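Local atomic coordinates of thermostable monoacylglycerol lipase (Bacillus, PDB entry 4LHE), a protein that hydrolyses monoacylglycerols to glycerol and a free fatty acid, as a heat-stable lipase of the alpha/beta hydrolase fold. Residues Ile206-Ile211 against Lys216-Leu221; Leu189-Asp194 against Pro235-Arg240; His27-Thr32 against Ala165-Leu170; Arg54-Gly59 against Glu66-His71; Glu79-Leu84 against Glu108-Ile113. All coordinates share one frame; numbering follows the deposited sequence.

Contact 1: residues Ile206-Ile211 against Lys216-Leu221; sequences IIFQGI and KEIVRL
K216 lies across F208, and one lysine makes both a polar and an apolar contact there. The polar one is a hydrogen bond of 2.9 Å from K216 NZ to F208 O, nearly in line with the C=O bond; this carbonyl belongs to the last turn of helix 202-210, where a positive charge is likely to be favoured by the helix end. The same ammonium sits 4.5 Å from the centroid of the F208 ring, over its face, in a cation-pi contact. Apolar contacts complete the set. K216 CE makes a CH-pi contact with that face, K216 CD lies 4.1 Å from I211 CD1, and I218 CG1 approaches F208 CD1 obliquely at 3.8 Å. F208 reaches the strand because its CG stands opposite the backbone N (chi1 -177°). With an alanine at K216, F208 O is likely to lose this donor and the ring face its aliphatic cover. Segments 206-210 and 216-221 run antiparallel (172°), the second half of the beta-alpha-beta crossover 188-193, 202-210, 216-221 of the alpha/beta hydrolase sheet.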
# COMPACT_ATOMS: atom_id res chain seq x y z
N ILE A 206 -6.53 15.26 1.90
CA ILE A 206 -5.88 15.33 3.20
C ILE A 206 -4.38 15.05 3.10
O ILE A 206 -3.56 15.71 3.76
CB ILE A 206 -6.52 14.33 4.19
CG1 ILE A 206 -8.01 14.66 4.37
CG2 ILE A 206 -5.78 14.33 5.52
CD1 ILE A 206 -8.88 13.48 4.83
N ILE A 207 -4.03 14.06 2.28
CA ILE A 207 -2.63 13.76 2.02
C ILE A 207 -2.00 14.97 1.31
O ILE A 207 -0.97 15.48 1.74
CB ILE A 207 -2.50 12.47 1.16
CG1 ILE A 207 -2.92 11.26 1.99
CG2 ILE A 207 -1.07 12.31 0.63
CD1 ILE A 207 -3.14 9.98 1.18
N PHE A 208 -2.67 15.44 0.26
CA PHE A 208 -2.17 16.55 -0.54
C PHE A 208 -1.94 17.83 0.31
O PHE A 208 -0.93 18.53 0.13
CB PHE A 208 -3.13 16.82 -1.71
CG PHE A 208 -2.67 17.92 -2.64
CD1 PHE A 208 -1.95 17.62 -3.79
CD2 PHE A 208 -2.99 19.25 -2.38
CE1 PHE A 208 -1.54 18.63 -4.65
CE2 PHE A 208 -2.58 20.26 -3.23
CZ PHE A 208 -1.86 19.96 -4.37
N GLN A 209 -2.86 18.11 1.23
CA GLN A 209 -2.71 19.31 2.05
C GLN A 209 -1.71 19.11 3.17
O GLN A 209 -0.95 20.02 3.51
CB GLN A 209 -4.07 19.79 2.58
CG GLN A 209 -5.12 20.13 1.50
CD GLN A 209 -4.67 21.21 0.50
OE1 GLN A 209 -3.67 21.91 0.72
NE2 GLN A 209 -5.41 21.35 -0.60
N GLY A 210 -1.67 17.90 3.73
CA GLY A 210 -0.86 17.64 4.91
C GLY A 210 0.64 17.50 4.70
O GLY A 210 1.42 17.71 5.65
N ILE A 211 1.06 17.12 3.50
CA ILE A 211 2.50 16.98 3.23
C ILE A 211 3.12 18.33 2.92
O ILE A 211 2.45 19.24 2.41
CB ILE A 211 2.80 16.01 2.06
CG1 ILE A 211 2.14 16.54 0.77
CG2 ILE A 211 2.35 14.58 2.41
CD1 ILE A 211 2.23 15.59 -0.42
N LYS A 216 3.86 18.06 -5.90
CA LYS A 216 2.79 17.13 -5.53
C LYS A 216 1.62 17.25 -6.51
O LYS A 216 1.31 18.35 -6.97
CB LYS A 216 2.31 17.43 -4.11
CG LYS A 216 2.03 18.91 -3.86
CD LYS A 216 1.65 19.14 -2.41
CE LYS A 216 1.05 20.53 -2.20
NZ LYS A 216 0.77 20.76 -0.77
N GLU A 217 0.98 16.13 -6.84
CA GLU A 217 -0.14 16.15 -7.77
C GLU A 217 -1.18 15.06 -7.46
O GLU A 217 -0.84 13.98 -6.96
CB GLU A 217 0.38 15.97 -9.20
CG GLU A 217 -0.67 15.93 -10.29
CD GLU A 217 -0.11 15.49 -11.64
OE1 GLU A 217 -0.92 15.34 -12.58
OE2 GLU A 217 1.12 15.29 -11.76
N ILE A 218 -2.45 15.34 -7.75
CA ILE A 218 -3.48 14.31 -7.63
C ILE A 218 -3.94 13.82 -9.00
O ILE A 218 -4.30 14.63 -9.88
CB ILE A 218 -4.69 14.77 -6.81
CG1 ILE A 218 -4.26 15.05 -5.37
CG2 ILE A 218 -5.78 13.71 -6.82
CD1 ILE A 218 -5.40 15.34 -4.41
N VAL A 219 -3.91 12.51 -9.19
CA VAL A 219 -4.36 11.91 -10.44
C VAL A 219 -5.60 11.06 -10.20
O VAL A 219 -5.59 10.10 -9.39
CB VAL A 219 -3.22 11.12 -11.13
CG1 VAL A 219 -3.72 10.39 -12.36
CG2 VAL A 219 -2.10 12.08 -11.52
N ARG A 220 -6.69 11.42 -10.88
CA ARG A 220 -7.96 10.72 -10.75
C ARG A 220 -8.06 9.50 -11.68
O ARG A 220 -7.70 9.58 -12.87
CB ARG A 220 -9.14 11.68 -11.01
CG ARG A 220 -9.21 12.85 -10.03
CD ARG A 220 -10.65 13.12 -9.61
NE ARG A 220 -10.76 13.33 -8.16
CZ ARG A 220 -11.16 12.41 -7.28
NH1 ARG A 220 -11.50 11.18 -7.67
NH2 ARG A 220 -11.22 12.71 -5.98
N LEU A 221 -8.50 8.38 -11.12
CA LEU A 221 -8.67 7.14 -11.86
C LEU A 221 -10.16 6.93 -12.08
O LEU A 221 -10.91 6.70 -11.12
CB LEU A 221 -8.07 5.97 -11.07
CG LEU A 221 -6.56 6.08 -10.77
CD1 LEU A 221 -6.06 4.91 -9.90
CD2 LEU A 221 -5.77 6.16 -12.09

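Contact 2: residues Leu189-Asp194 against Pro235-Arg240; sequences LIFVSD and PMIIER
F191 drives its ring from strand 188-193 into the side of helix 234-247, and no hydrogen bond joins the two segments. The apolar contacts are made at a face and at the edge of this ring. I237 CG2 lies over one face, 4.0 Å from F191 CE2, while R240 CB stands at the edge, in the ring plane, 3.8 Å from F191 CZ. Here arginine serves through its aliphatic base: its chain bends at chi2 and chi3, and NH1 forms a long, weak ion pair with E217 of strand 216-221. Contacts of carbon with backbone oxygen come next. F191 CZ is 3.9 Å from I237 O, and L189 CD2 is 3.7 Å from R240 O. L189 and F191, two residues apart on the strand, both face the helix, so large hydrophobic residues suit both places; V117 and V219 on the neighbouring strands adjoin them. The axes of segments 189-193 and 235-240 run antiparallel (174°). Their closest approach is 10.9 Å. This is the layered packing of the alpha/beta hydrolase fold, with the C-terminal helix laid against the central sheet.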
# COMPACT_ATOMS: atom_id res chain seq x y z
N LEU A 189 3.06 11.75 -6.06
CA LEU A 189 2.09 11.50 -7.13
C LEU A 189 0.97 10.68 -6.49
O LEU A 189 1.18 9.54 -6.07
CB LEU A 189 2.74 10.72 -8.28
CG LEU A 189 1.82 10.25 -9.41
CD1 LEU A 189 1.21 11.45 -10.10
CD2 LEU A 189 2.53 9.36 -10.44
N ILE A 190 -0.21 11.27 -6.42
CA ILE A 190 -1.29 10.72 -5.61
C ILE A 190 -2.43 10.24 -6.50
O ILE A 190 -3.14 11.05 -7.08
CB ILE A 190 -1.80 11.80 -4.61
CG1 ILE A 190 -0.67 12.25 -3.68
CG2 ILE A 190 -2.97 11.28 -3.78
CD1 ILE A 190 -1.04 13.43 -2.79
N PHE A 191 -2.57 8.91 -6.60
CA PHE A 191 -3.70 8.30 -7.31
C PHE A 191 -4.94 8.13 -6.44
O PHE A 191 -4.84 7.76 -5.27
CB PHE A 191 -3.30 6.91 -7.85
CG PHE A 191 -2.30 6.97 -8.98
CD1 PHE A 191 -2.68 7.41 -10.25
CD2 PHE A 191 -0.98 6.57 -8.77
CE1 PHE A 191 -1.75 7.45 -11.29
CE2 PHE A 191 -0.07 6.61 -9.81
CZ PHE A 191 -0.44 7.05 -11.06
N VAL A 192 -6.10 8.37 -7.03
CA VAL A 192 -7.36 8.18 -6.31
C VAL A 192 -8.44 7.70 -7.26
O VAL A 192 -8.64 8.25 -8.35
CB VAL A 192 -7.79 9.45 -5.56
CG1 VAL A 192 -7.93 10.63 -6.52
CG2 VAL A 192 -9.09 9.20 -4.81
N SER A 193 -9.11 6.62 -6.87
CA SER A 193 -10.20 6.09 -7.66
C SER A 193 -11.46 6.86 -7.30
O SER A 193 -11.83 6.91 -6.12
CB SER A 193 -10.37 4.59 -7.38
OG SER A 193 -9.28 3.84 -7.91
N ASP A 194 -12.08 7.48 -8.30
CA ASP A 194 -13.34 8.21 -8.12
C ASP A 194 -14.33 7.33 -7.38
O ASP A 194 -14.98 7.76 -6.43
CB ASP A 194 -13.97 8.60 -9.46
CG ASP A 194 -13.23 9.71 -10.16
OD1 ASP A 194 -12.52 10.47 -9.47
OD2 ASP A 194 -13.37 9.83 -11.40
N PRO A 235 -2.92 -0.06 -16.49
CA PRO A 235 -1.86 0.45 -17.38
C PRO A 235 -1.59 1.95 -17.19
O PRO A 235 -0.44 2.40 -17.30
CB PRO A 235 -2.43 0.19 -18.79
CG PRO A 235 -3.52 -0.84 -18.59
CD PRO A 235 -4.09 -0.55 -17.25
N MET A 236 -2.63 2.72 -16.90
CA MET A 236 -2.47 4.14 -16.62
C MET A 236 -1.61 4.38 -15.35
O MET A 236 -0.70 5.22 -15.34
CB MET A 236 -3.84 4.81 -16.50
CG MET A 236 -3.78 6.24 -16.01
SD MET A 236 -5.35 7.13 -16.06
CE MET A 236 -4.73 8.80 -15.78
N ILE A 237 -1.87 3.61 -14.30
CA ILE A 237 -1.03 3.69 -13.10
C ILE A 237 0.43 3.38 -13.39
O ILE A 237 1.34 4.06 -12.89
CB ILE A 237 -1.52 2.72 -12.01
CG1 ILE A 237 -2.95 3.08 -11.58
CG2 ILE A 237 -0.58 2.75 -10.79
CD1 ILE A 237 -3.57 2.04 -10.60
N ILE A 238 0.67 2.34 -14.18
CA ILE A 238 2.03 1.94 -14.51
C ILE A 238 2.75 3.01 -15.35
O ILE A 238 3.89 3.37 -15.06
CB ILE A 238 2.04 0.55 -15.21
CG1 ILE A 238 1.80 -0.57 -14.19
CG2 ILE A 238 3.36 0.34 -15.94
CD1 ILE A 238 1.38 -1.94 -14.80
N GLU A 239 2.08 3.52 -16.38
CA GLU A 239 2.67 4.47 -17.32
C GLU A 239 2.92 5.84 -16.67
O GLU A 239 3.97 6.47 -16.89
CB GLU A 239 1.77 4.57 -18.57
CG GLU A 239 2.08 5.69 -19.56
CD GLU A 239 1.13 5.69 -20.78
OE1 GLU A 239 0.09 4.98 -20.74
OE2 GLU A 239 1.44 6.39 -21.77
N ARG A 240 1.99 6.30 -15.83
CA ARG A 240 2.18 7.56 -15.12
C ARG A 240 3.25 7.47 -14.04
O ARG A 240 3.96 8.44 -13.77
CB ARG A 240 0.86 8.06 -14.53
CG ARG A 240 -0.11 8.61 -15.55
CD ARG A 240 0.25 10.04 -15.97
NE ARG A 240 -0.94 10.89 -15.97
CZ ARG A 240 -1.10 11.95 -15.18
NH1 ARG A 240 -0.13 12.29 -14.34
NH2 ARG A 240 -2.22 12.66 -15.23

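Contact 3: residues His27-Thr32 against Ala165-Leu170; sequences HGFTGT and ASLLQL. With SO4 (sulfate ion), chain D.
F29 serves two environments at once: its side chain packs on helix 164-179, with L170 CD2 over the centre of its ring, while its backbone N holds a sulfate ion. The methyl makes a CH-pi contact, 3.9 Å from the ring centroid and 12° off the normal. Farther out, S166 CB touches F29 CZ at 3.7 Å and L167 CD2 meets F29 CE2 at 3.7 Å, the leucine crossing the phenylalanine at about a right angle. With CG opposite the backbone N of F29 (chi1 174°), the ring lies against the helix, where a flat apolar group fits among leucine methyls and the small serine. The sulfate, probably from the crystallisation liquor, accepts hydrogen bonds from F29 N at O4 (2.9 Å) and from T30 N at O1 (2.7 Å). The hydroxyl of threonine suits its place, T30 OG1 adding a bond of 2.9 Å to O1. G28 CA passes close by, and a side chain there would strike the ion. S97 OG and H226 NE2, members of a probable catalytic triad, also bond the sulfate. F29 N is thus a probable contributor to the oxyanion hole, and the tetrahedral ion may mimic the reaction intermediate.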
# COMPACT_ATOMS: atom_id res chain seq x y z
N HIS A 27 1.84 -3.70 -0.57
CA HIS A 27 0.46 -4.17 -0.72
C HIS A 27 -0.39 -3.73 0.48
O HIS A 27 0.15 -3.15 1.43
CB HIS A 27 0.36 -5.69 -0.96
CG HIS A 27 0.78 -6.55 0.20
ND1 HIS A 27 -0.08 -6.86 1.24
CD2 HIS A 27 1.93 -7.21 0.46
CE1 HIS A 27 0.53 -7.66 2.09
NE2 HIS A 27 1.75 -7.89 1.65
N GLY A 28 -1.70 -3.98 0.42
CA GLY A 28 -2.61 -3.45 1.42
C GLY A 28 -2.96 -4.36 2.60
O GLY A 28 -2.41 -5.45 2.74
N PHE A 29 -3.91 -3.91 3.41
CA PHE A 29 -4.31 -4.53 4.68
C PHE A 29 -4.92 -5.92 4.54
O PHE A 29 -4.52 -6.85 5.22
CB PHE A 29 -5.28 -3.59 5.40
CG PHE A 29 -5.88 -4.14 6.67
CD1 PHE A 29 -5.17 -4.14 7.87
CD2 PHE A 29 -7.20 -4.60 6.69
CE1 PHE A 29 -5.74 -4.61 9.05
CE2 PHE A 29 -7.78 -5.07 7.86
CZ PHE A 29 -7.05 -5.08 9.04
N THR A 30 -5.89 -6.07 3.66
CA THR A 30 -6.45 -7.41 3.45
C THR A 30 -5.54 -8.32 2.58
O THR A 30 -5.54 -9.56 2.74
CB THR A 30 -7.88 -7.33 2.89
OG1 THR A 30 -7.86 -6.69 1.61
CG2 THR A 30 -8.76 -6.51 3.83
N GLY A 31 -4.73 -7.71 1.72
CA GLY A 31 -4.14 -8.40 0.58
C GLY A 31 -2.77 -9.04 0.69
O GLY A 31 -2.31 -9.42 1.78
N THR A 32 -2.11 -9.19 -0.46
CA THR A 32 -0.85 -9.92 -0.58
C THR A 32 -0.07 -9.25 -1.69
O THR A 32 -0.60 -8.36 -2.35
CB THR A 32 -1.08 -11.39 -0.98
OG1 THR A 32 -1.47 -11.47 -2.36
CG2 THR A 32 -2.13 -12.08 -0.09
N ALA A 165 -8.94 -7.29 16.02
CA ALA A 165 -7.71 -6.84 16.66
C ALA A 165 -6.82 -6.13 15.63
O ALA A 165 -6.12 -5.17 15.97
CB ALA A 165 -6.98 -8.02 17.26
N SER A 166 -6.85 -6.61 14.38
CA SER A 166 -6.05 -6.02 13.30
C SER A 166 -6.58 -4.66 12.90
O SER A 166 -5.81 -3.75 12.57
CB SER A 166 -6.03 -6.95 12.07
OG SER A 166 -5.22 -8.08 12.31
N LEU A 167 -7.90 -4.51 12.89
CA LEU A 167 -8.50 -3.22 12.58
C LEU A 167 -8.05 -2.16 13.56
O LEU A 167 -7.80 -1.02 13.16
CB LEU A 167 -10.02 -3.33 12.56
CG LEU A 167 -10.54 -4.10 11.35
CD1 LEU A 167 -12.03 -4.33 11.49
CD2 LEU A 167 -10.25 -3.33 10.08
N LEU A 168 -7.95 -2.52 14.84
CA LEU A 168 -7.48 -1.60 15.86
C LEU A 168 -6.07 -1.14 15.50
O LEU A 168 -5.75 0.06 15.59
CB LEU A 168 -7.46 -2.27 17.24
CG LEU A 168 -8.66 -2.17 18.19
CD1 LEU A 168 -9.65 -1.10 17.77
CD2 LEU A 168 -9.36 -3.51 18.35
N GLN A 169 -5.24 -2.09 15.09
CA GLN A 169 -3.85 -1.81 14.74
C GLN A 169 -3.78 -0.86 13.55
O GLN A 169 -2.98 0.09 13.54
CB GLN A 169 -3.11 -3.11 14.41
CG GLN A 169 -2.88 -4.02 15.61
CD GLN A 169 -1.79 -3.51 16.53
OE1 GLN A 169 -0.88 -2.81 16.10
NE2 GLN A 169 -1.87 -3.87 17.81
N LEU A 170 -4.64 -1.12 12.57
CA LEU A 170 -4.75 -0.30 11.36
C LEU A 170 -5.16 1.15 11.65
O LEU A 170 -4.66 2.09 11.01
CB LEU A 170 -5.76 -0.93 10.41
CG LEU A 170 -6.05 -0.12 9.15
CD1 LEU A 170 -4.76 0.15 8.37
CD2 LEU A 170 -7.08 -0.82 8.29
S SO4 D . -6.72 -2.74 1.49
O1 SO4 D . -6.91 -4.04 2.13
O2 SO4 D . -6.20 -2.94 0.12
O3 SO4 D . -8.01 -2.05 1.40
O4 SO4 D . -5.80 -1.96 2.33

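Contact 4: residues Arg54-Gly59 against Glu66-His71; sequences RLKGHG and ERTTFH
T68 CG2 meets the turn at G57, and the packing of this contact gathers on that methyl. It lies 3.8 Å from G57 CA, 3.8 Å from K56 O and 3.9 Å from K56 CG. A CB on G57 would strike the methyl, and with phi at 89° it would also jam against the preceding carbonyl, so glycine suits the third position of the type II turn L55-H58 twice over. The hydroxyl of T68 is bonded to M65 O in helix 62-67, which would fix its rotation and, with OG1 between the backbone N and carbonyl carbon (chi1 66°), leaves CG2 facing the turn. H58, buried like G57 and T68, braces the loop: its ND1 donates to K56 O at 3.0 Å, the donor standing above the carbonyl plane, while R54 NH1 donates to H58 O at 2.9 Å. The looser part is K56, which is partly exposed and runs past T68 in the opposite direction, its side chain touching through CG. Threonine is apt because it joins a polar arm for the helix end to a small apolar arm for the glycine. The contact is thus a glycine-containing beta turn after strand 49-52, packed on the link between helices 62-67 and 70-87 of the alpha/beta hydrolase fold.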
# COMPACT_ATOMS: atom_id res chain seq x y z
N ARG A 54 6.19 -9.32 1.31
CA ARG A 54 4.92 -9.83 1.81
C ARG A 54 4.83 -9.38 3.26
O ARG A 54 5.69 -9.74 4.07
CB ARG A 54 4.92 -11.37 1.73
CG ARG A 54 3.68 -12.06 2.32
CD ARG A 54 3.77 -13.60 2.17
NE ARG A 54 4.85 -14.20 2.97
CZ ARG A 54 4.79 -14.34 4.30
NH1 ARG A 54 3.73 -13.91 4.97
NH2 ARG A 54 5.81 -14.89 4.95
N LEU A 55 3.85 -8.54 3.59
CA LEU A 55 3.76 -8.02 4.96
C LEU A 55 3.51 -9.16 5.94
O LEU A 55 2.70 -10.06 5.66
CB LEU A 55 2.65 -6.98 5.09
CG LEU A 55 2.80 -5.71 4.26
CD1 LEU A 55 1.67 -4.76 4.52
CD2 LEU A 55 4.14 -5.06 4.53
N LYS A 56 4.20 -9.14 7.09
CA LYS A 56 3.97 -10.15 8.13
C LYS A 56 2.48 -10.37 8.40
O LYS A 56 1.71 -9.41 8.56
CB LYS A 56 4.70 -9.82 9.43
CG LYS A 56 4.75 -11.02 10.38
CD LYS A 56 5.56 -10.75 11.63
CE LYS A 56 5.91 -12.07 12.31
NZ LYS A 56 6.54 -11.88 13.65
N GLY A 57 2.07 -11.64 8.43
CA GLY A 57 0.70 -11.97 8.77
C GLY A 57 -0.22 -11.99 7.56
O GLY A 57 -1.40 -12.37 7.67
N HIS A 58 0.31 -11.58 6.41
CA HIS A 58 -0.45 -11.50 5.17
C HIS A 58 -0.08 -12.64 4.22
O HIS A 58 1.06 -13.14 4.23
CB HIS A 58 -0.23 -10.15 4.49
CG HIS A 58 -0.78 -9.00 5.28
ND1 HIS A 58 -0.23 -8.59 6.47
CD2 HIS A 58 -1.85 -8.19 5.06
CE1 HIS A 58 -0.92 -7.57 6.95
NE2 HIS A 58 -1.91 -7.31 6.11
N GLY A 59 -1.05 -13.08 3.41
CA GLY A 59 -0.77 -14.12 2.44
C GLY A 59 -0.57 -15.50 3.05
O GLY A 59 0.00 -16.38 2.42
N GLU A 66 -3.94 -12.01 12.81
CA GLU A 66 -4.50 -11.58 14.09
C GLU A 66 -3.46 -11.26 15.16
O GLU A 66 -3.64 -10.33 15.95
CB GLU A 66 -5.45 -12.66 14.62
CG GLU A 66 -6.01 -12.34 15.99
CD GLU A 66 -7.17 -13.22 16.36
OE1 GLU A 66 -7.14 -14.44 16.07
OE2 GLU A 66 -8.12 -12.68 16.95
N ARG A 67 -2.35 -12.00 15.17
CA ARG A 67 -1.35 -11.79 16.23
C ARG A 67 -0.32 -10.71 15.90
O ARG A 67 0.43 -10.29 16.78
CB ARG A 67 -0.68 -13.12 16.63
CG ARG A 67 0.29 -13.71 15.61
CD ARG A 67 1.26 -14.73 16.24
NE ARG A 67 0.69 -16.07 16.40
CZ ARG A 67 1.24 -17.04 17.14
NH1 ARG A 67 2.37 -16.84 17.80
NH2 ARG A 67 0.65 -18.23 17.21
N THR A 68 -0.28 -10.25 14.65
CA THR A 68 0.64 -9.17 14.26
C THR A 68 0.14 -7.82 14.71
O THR A 68 -1.07 -7.61 14.89
CB THR A 68 0.85 -9.10 12.74
OG1 THR A 68 -0.38 -8.71 12.10
CG2 THR A 68 1.33 -10.43 12.21
N THR A 69 1.08 -6.88 14.89
CA THR A 69 0.75 -5.50 15.19
C THR A 69 1.14 -4.67 13.97
O THR A 69 1.86 -5.17 13.10
CB THR A 69 1.55 -4.98 16.38
OG1 THR A 69 2.92 -4.80 15.99
CG2 THR A 69 1.48 -5.98 17.54
N PHE A 70 0.71 -3.42 13.91
CA PHE A 70 1.17 -2.53 12.84
C PHE A 70 2.69 -2.34 12.89
O PHE A 70 3.33 -2.07 11.86
CB PHE A 70 0.42 -1.18 12.82
CG PHE A 70 0.91 -0.17 13.82
CD1 PHE A 70 1.90 0.74 13.48
CD2 PHE A 70 0.35 -0.10 15.08
CE1 PHE A 70 2.34 1.70 14.39
CE2 PHE A 70 0.78 0.85 16.00
CZ PHE A 70 1.77 1.75 15.65
N HIS A 71 3.27 -2.50 14.07
CA HIS A 71 4.73 -2.48 14.19
C HIS A 71 5.38 -3.59 13.37
O HIS A 71 6.48 -3.40 12.82
CB HIS A 71 5.17 -2.53 15.66
CG HIS A 71 4.72 -1.35 16.47
ND1 HIS A 71 5.03 -0.05 16.12
CD2 HIS A 71 3.99 -1.27 17.61
CE1 HIS A 71 4.50 0.78 17.01
NE2 HIS A 71 3.86 0.06 17.92

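Contact 5: residues Glu79-Leu84 against Glu108-Ile113; sequences EGYGWL and EHHPDI
Helix 70-87 and the turn that follows helix 98-109 meet beside the central sheet, joined largely by Y81. Its ring stacks face to face on H110, with centroids 4.1 Å apart and planes inclined at 27°; Y81 CE2 lies over the centre of the imidazole. H110 NE2 is hydrogen-bonded to E78 OE1, three residues before Y81 on the same helix, a bond that would hold the imidazole in its rotation. Histidine suits this place by offering a flat face to the tyrosine and a ring nitrogen to the glutamate. At the far end of the phenol, Y81 OH donates to D112 OD2 at 2.7 Å, using the syn lone pair; the carboxylate oxygen sits at the ring edge, and the two planes are 41° apart. A phenylalanine at Y81 could still stack on H110 but would probably leave D112 OD2 without the hydroxyl that now bonds it. Y81 CE1 also touches I113 CG1 at 3.9 Å, and L24 and I91 of the sheet adjoin the tyrosine, so its apolar ring suits the buried site. A type I turn, H110 to I113, brings these partners together, closed by I113 N to H110 O at 3.1 Å. Such a turn, leading from helix 98-109 into strand 115-119, is a helix-to-strand connection of the alpha/beta hydrolase fold.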
# COMPACT_ATOMS: atom_id res chain seq x y z
N GLU A 79 12.38 -3.36 6.32
CA GLU A 79 13.31 -4.39 5.83
C GLU A 79 13.35 -4.39 4.30
O GLU A 79 14.40 -4.65 3.70
CB GLU A 79 12.87 -5.75 6.37
CG GLU A 79 13.42 -6.97 5.63
CD GLU A 79 12.93 -8.29 6.23
OE1 GLU A 79 13.77 -9.04 6.77
OE2 GLU A 79 11.72 -8.58 6.15
N GLY A 80 12.22 -4.09 3.67
CA GLY A 80 12.22 -3.93 2.22
C GLY A 80 12.95 -2.67 1.77
O GLY A 80 13.68 -2.67 0.78
N TYR A 81 12.75 -1.58 2.50
CA TYR A 81 13.48 -0.35 2.24
C TYR A 81 14.98 -0.56 2.45
O TYR A 81 15.82 -0.07 1.66
CB TYR A 81 12.94 0.76 3.14
CG TYR A 81 13.81 1.98 3.21
CD1 TYR A 81 13.69 3.00 2.29
CD2 TYR A 81 14.75 2.12 4.24
CE1 TYR A 81 14.49 4.12 2.36
CE2 TYR A 81 15.55 3.24 4.33
CZ TYR A 81 15.42 4.23 3.39
OH TYR A 81 16.22 5.34 3.50
N GLY A 82 15.32 -1.33 3.48
CA GLY A 82 16.71 -1.62 3.77
C GLY A 82 17.38 -2.46 2.69
O GLY A 82 18.54 -2.22 2.32
N TRP A 83 16.64 -3.45 2.19
CA TRP A 83 17.12 -4.26 1.07
C TRP A 83 17.41 -3.39 -0.14
O TRP A 83 18.44 -3.56 -0.80
CB TRP A 83 16.07 -5.32 0.72
CG TRP A 83 16.49 -6.28 -0.35
CD1 TRP A 83 17.18 -7.44 -0.19
CD2 TRP A 83 16.24 -6.16 -1.75
NE1 TRP A 83 17.38 -8.05 -1.40
CE2 TRP A 83 16.81 -7.28 -2.38
CE3 TRP A 83 15.58 -5.20 -2.54
CZ2 TRP A 83 16.74 -7.48 -3.77
CZ3 TRP A 83 15.52 -5.40 -3.92
CH2 TRP A 83 16.09 -6.54 -4.51
N LEU A 84 16.52 -2.45 -0.43
CA LEU A 84 16.70 -1.54 -1.56
C LEU A 84 17.88 -0.59 -1.33
O LEU A 84 18.69 -0.35 -2.23
CB LEU A 84 15.45 -0.69 -1.77
CG LEU A 84 14.33 -1.23 -2.65
CD1 LEU A 84 13.29 -0.13 -2.91
CD2 LEU A 84 14.89 -1.75 -3.94
N GLU A 108 7.82 9.75 5.93
CA GLU A 108 7.94 10.52 7.17
C GLU A 108 9.20 10.19 7.98
O GLU A 108 9.72 11.04 8.71
CB GLU A 108 6.69 10.31 8.05
CG GLU A 108 5.44 10.90 7.45
CD GLU A 108 4.18 10.37 8.07
OE1 GLU A 108 4.26 9.55 9.00
OE2 GLU A 108 3.09 10.80 7.65
N HIS A 109 9.69 8.96 7.84
CA HIS A 109 10.83 8.52 8.63
C HIS A 109 12.15 8.56 7.87
O HIS A 109 13.23 8.53 8.48
CB HIS A 109 10.58 7.12 9.19
CG HIS A 109 9.59 7.08 10.32
ND1 HIS A 109 8.31 7.56 10.20
CD2 HIS A 109 9.71 6.62 11.59
CE1 HIS A 109 7.67 7.40 11.35
NE2 HIS A 109 8.50 6.83 12.21
N HIS A 110 12.08 8.61 6.54
CA HIS A 110 13.27 8.65 5.69
C HIS A 110 13.13 9.68 4.54
O HIS A 110 12.76 9.31 3.42
CB HIS A 110 13.54 7.28 5.03
CG HIS A 110 13.65 6.12 5.98
ND1 HIS A 110 14.82 5.79 6.63
CD2 HIS A 110 12.75 5.17 6.34
CE1 HIS A 110 14.63 4.71 7.37
NE2 HIS A 110 13.37 4.32 7.22
N PRO A 111 13.42 10.97 4.80
CA PRO A 111 13.40 11.86 3.62
C PRO A 111 14.56 11.71 2.60
O PRO A 111 14.69 12.54 1.70
CB PRO A 111 13.35 13.27 4.23
CG PRO A 111 13.61 13.09 5.71
CD PRO A 111 13.17 11.71 6.05
N ASP A 112 15.38 10.67 2.72
CA ASP A 112 16.28 10.35 1.61
C ASP A 112 15.48 9.76 0.44
O ASP A 112 15.97 9.65 -0.69
CB ASP A 112 17.39 9.39 2.05
CG ASP A 112 16.86 8.03 2.45
OD1 ASP A 112 16.68 7.80 3.67
OD2 ASP A 112 16.63 7.18 1.55
N ILE A 113 14.23 9.38 0.72
CA ILE A 113 13.34 8.86 -0.31
C ILE A 113 13.10 9.91 -1.40
O ILE A 113 12.73 11.05 -1.11
CB ILE A 113 12.01 8.36 0.33
CG1 ILE A 113 12.26 7.07 1.10
CG2 ILE A 113 10.94 8.10 -0.73
CD1 ILE A 113 11.01 6.47 1.76

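In the fold
Contacts 1 and 2, with centres 12 Å apart, touch at the sheet edge: V219 N lies 2.7 Å from I190 O where their strands pair, and R220 forms a salt bridge with D194. Helices 202-210 and 234-247 thus pack on neighbouring strands. Contacts 3 and 4 form a second group, centres 7 Å apart, in which H27 NE2 bonds L55 N and Q169 OE1 bonds F70 N. Contact 5 shares helix 70-87 with contact 4, their centres about 19 Å apart. Contact 3 alone holds the sulfate, together with S97 and H226 of the probable triad; contacts 1 and 2 lie 23 and 22 Å from it, centre to centre.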